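Local coordinates for esterase (Pseudomonas putida, PDB 1ZOI), which hydrolyses esters stereoselectively as an alpha/beta hydrolase-fold enzyme, with a use in making D-beta-acetylthioisobutyric acid, at residues 5-10 with 75-80. Residues are numbered along the deposited sequence; the frame is centred on the assembly and turned at random.
Sequences TTKDGV and YADDVA
Thr6 packs against Asp78 by its methyl group, with CG2 of Thr6 3.3 Å from OD1 of Asp78. No direct hydrogen bond joins the two segments. Polar contact runs instead through a water, which donates to OD1 of Asp78 (2.7 Å) and to OD2 of Asp8 (3.0 Å). These two carboxylate oxygens lie 4.4 Å apart, and the shared water probably eases their mutual repulsion. Arg58 serves the same pair from outside, salt-bridged to OD2 of Asp78 and OD1 of Asp8.

One salt bridge crosses the contact, and it is long: NZ of Lys7 lies 3.8 Å from OD2 of Asp77. The lysine chain bends at chi3 (-56°) and stays extended on both sides of the bend, which carries the amine to the carboxylate. Asp77 is held more firmly through OD1, by Arg109 and His110.

Within 5-10, a type I beta turn with a G1 bulge runs from Thr6 to Gly9, and Gly9 takes the left-handed conformation at the bulge position. OG1 of Thr6 gives a hydrogen bond of 2.6 Å to OD2 of Asp8, on the anti side and 33° out of the carboxylate plane. The same hydroxyl accepts from N of Val10 at 2.8 Å. OG1 sits between the backbone N and carbonyl carbon of Thr6 (chi1 63°), which turns it into the loop and leaves CG2 on the side of Asp78.

This turn connects the antiparallel strands 3-5 and 11-17 as a beta hairpin at one edge of the alpha/beta hydrolase sheet. It rests beside helix 72-86, where Thr6 and Asp78 both touch Ile12 of strand 11-17. Tyr75, Ala76 and Val79 of that helix pack on helix 98-109.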
ATOM      1  N   THR A   5     -11.565 -10.387  14.839  1.00 15.35           N
ATOM      2  CA  THR A   5     -10.762 -11.594  14.959  1.00 17.99           C
ATOM      3  C   THR A   5     -11.690 -12.789  14.814  1.00 18.62           C
ATOM      4  O   THR A   5     -12.707 -12.883  15.505  1.00 19.16           O
ATOM      5  CB  THR A   5     -10.057 -11.671  16.329  1.00 20.81           C
ATOM      6  OG1 THR A   5      -9.193 -10.540  16.486  1.00 23.53           O
ATOM      7  CG2 THR A   5      -9.236 -12.949  16.433  1.00 22.49           C
ATOM      8  N   THR A   6     -11.346 -13.695  13.905  1.00 17.34           N
ATOM      9  CA  THR A   6     -12.155 -14.885  13.667  1.00 18.02           C
ATOM     10  C   THR A   6     -11.893 -15.940  14.733  1.00 20.51           C
ATOM     11  O   THR A   6     -10.975 -15.801  15.546  1.00 21.14           O
ATOM     12  CB  THR A   6     -11.834 -15.517  12.311  1.00 19.93           C
ATOM     13  OG1 THR A   6     -10.470 -15.950  12.312  1.00 15.87           O
ATOM     14  CG2 THR A   6     -12.051 -14.519  11.183  1.00 18.08           C
ATOM     15  N   LYS A   7     -12.701 -16.999  14.711  1.00 28.00           N
ATOM     16  CA  LYS A   7     -12.567 -18.098  15.662  1.00 30.05           C
ATOM     17  C   LYS A   7     -11.168 -18.688  15.575  1.00 30.54           C
ATOM     18  O   LYS A   7     -10.576 -19.052  16.593  1.00 32.26           O
ATOM     19  CB  LYS A   7     -13.570 -19.212  15.355  1.00 38.93           C
ATOM     20  CG  LYS A   7     -15.005 -18.769  15.152  1.00 40.10           C
ATOM     21  CD  LYS A   7     -15.867 -19.945  14.696  1.00 42.55           C
ATOM     22  CE  LYS A   7     -15.305 -20.589  13.429  1.00 41.85           C
ATOM     23  NZ  LYS A   7     -16.139 -21.722  12.933  1.00 42.53           N
ATOM     24  N   ASP A   8     -10.645 -18.792  14.355  1.00 22.89           N
ATOM     25  CA  ASP A   8      -9.319 -19.362  14.156  1.00 21.88           C
ATOM     26  C   ASP A   8      -8.154 -18.376  14.184  1.00 21.21           C
ATOM     27  O   ASP A   8      -7.079 -18.662  13.653  1.00 23.14           O
ATOM     28  CB  ASP A   8      -9.275 -20.209  12.870  1.00 22.42           C
ATOM     29  CG  ASP A   8      -9.965 -19.547  11.684  1.00 22.11           C
ATOM     30  OD1 ASP A   8      -9.859 -20.101  10.568  1.00 20.52           O
ATOM     31  OD2 ASP A   8     -10.616 -18.496  11.860  1.00 23.41           O
ATOM     32  N   GLY A   9      -8.372 -17.224  14.816  1.00 25.42           N
ATOM     33  CA  GLY A   9      -7.325 -16.222  14.957  1.00 23.56           C
ATOM     34  C   GLY A   9      -6.900 -15.382  13.763  1.00 22.32           C
ATOM     35  O   GLY A   9      -5.782 -14.869  13.736  1.00 22.37           O
ATOM     36  N   VAL A  10      -7.777 -15.222  12.782  1.00 17.24           N
ATOM     37  CA  VAL A  10      -7.439 -14.424  11.610  1.00 15.84           C
ATOM     38  C   VAL A  10      -7.974 -13.006  11.776  1.00 14.78           C
ATOM     39  O   VAL A  10      -9.073 -12.819  12.277  1.00 13.80           O
ATOM     40  CB  VAL A  10      -8.053 -15.035  10.335  1.00 17.23           C
ATOM     41  CG1 VAL A  10      -7.726 -14.167   9.122  1.00 16.52           C
ATOM     42  CG2 VAL A  10      -7.533 -16.455  10.143  1.00 19.28           C
ATOM     43  N   TYR A  75     -13.975 -18.979   4.078  1.00 11.48           N
ATOM     44  CA  TYR A  75     -14.349 -17.648   3.618  1.00  9.70           C
ATOM     45  C   TYR A  75     -15.725 -17.320   4.198  1.00 10.09           C
ATOM     46  O   TYR A  75     -15.963 -16.208   4.661  1.00  9.44           O
ATOM     47  CB  TYR A  75     -14.441 -17.568   2.089  1.00  9.06           C
ATOM     48  CG  TYR A  75     -13.174 -17.837   1.300  1.00  9.08           C
ATOM     49  CD1 TYR A  75     -11.904 -17.658   1.855  1.00 11.59           C
ATOM     50  CD2 TYR A  75     -13.253 -18.213  -0.040  1.00 10.25           C
ATOM     51  CE1 TYR A  75     -10.746 -17.849   1.081  1.00 10.32           C
ATOM     52  CE2 TYR A  75     -12.122 -18.399  -0.814  1.00 11.01           C
ATOM     53  CZ  TYR A  75     -10.873 -18.216  -0.258  1.00 11.05           C
ATOM     54  OH  TYR A  75      -9.768 -18.374  -1.065  1.00 12.02           O
ATOM     55  N   ALA A  76     -16.618 -18.308   4.184  1.00 10.55           N
ATOM     56  CA  ALA A  76     -17.975 -18.135   4.697  1.00 10.05           C
ATOM     57  C   ALA A  76     -18.002 -17.932   6.207  1.00 10.73           C
ATOM     58  O   ALA A  76     -18.769 -17.113   6.717  1.00 11.13           O
ATOM     59  CB  ALA A  76     -18.829 -19.329   4.311  1.00 14.21           C
ATOM     60  N   ASP A  77     -17.174 -18.675   6.933  1.00 12.10           N
ATOM     61  CA  ASP A  77     -17.151 -18.503   8.378  1.00 14.32           C
ATOM     62  C   ASP A  77     -16.579 -17.131   8.724  1.00 13.32           C
ATOM     63  O   ASP A  77     -16.952 -16.527   9.732  1.00 14.62           O
ATOM     64  CB  ASP A  77     -16.345 -19.620   9.048  1.00 14.18           C
ATOM     65  CG  ASP A  77     -17.021 -20.977   8.933  1.00 16.53           C
ATOM     66  OD1 ASP A  77     -18.244 -21.018   8.654  1.00 17.29           O
ATOM     67  OD2 ASP A  77     -16.334 -22.004   9.131  1.00 18.88           O
ATOM     68  N   ASP A  78     -15.668 -16.627   7.893  1.00 13.90           N
ATOM     69  CA  ASP A  78     -15.104 -15.308   8.145  1.00 14.70           C
ATOM     70  C   ASP A  78     -16.210 -14.268   7.969  1.00 13.89           C
ATOM     71  O   ASP A  78     -16.268 -13.282   8.699  1.00 13.51           O
ATOM     72  CB  ASP A  78     -13.937 -15.019   7.198  1.00 15.16           C
ATOM     73  CG  ASP A  78     -12.726 -15.899   7.475  1.00 17.06           C
ATOM     74  OD1 ASP A  78     -12.641 -16.480   8.580  1.00 15.21           O
ATOM     75  OD2 ASP A  78     -11.851 -16.002   6.590  1.00 16.19           O
ATOM     76  N   VAL A  79     -17.093 -14.492   6.998  1.00 12.80           N
ATOM     77  CA  VAL A  79     -18.202 -13.571   6.773  1.00 12.02           C
ATOM     78  C   VAL A  79     -19.049 -13.562   8.047  1.00 11.35           C
ATOM     79  O   VAL A  79     -19.460 -12.509   8.534  1.00 11.47           O
ATOM     80  CB  VAL A  79     -19.087 -14.021   5.586  1.00 10.74           C
ATOM     81  CG1 VAL A  79     -20.317 -13.121   5.482  1.00 11.99           C
ATOM     82  CG2 VAL A  79     -18.294 -13.951   4.284  1.00 13.05           C
ATOM     83  N   ALA A  80     -19.293 -14.750   8.588  1.00 12.30           N
ATOM     84  CA  ALA A  80     -20.083 -14.879   9.804  1.00 12.58           C
ATOM     85  C   ALA A  80     -19.486 -14.063  10.945  1.00 13.64           C
ATOM     86  O   ALA A  80     -20.215 -13.440  11.712  1.00 12.62           O
ATOM     87  CB  ALA A  80     -20.190 -16.353  10.208  1.00 15.98           C
TER
HETATM   88  O   HOH W   1     -13.286 -18.429  10.388  1.00 21.36           O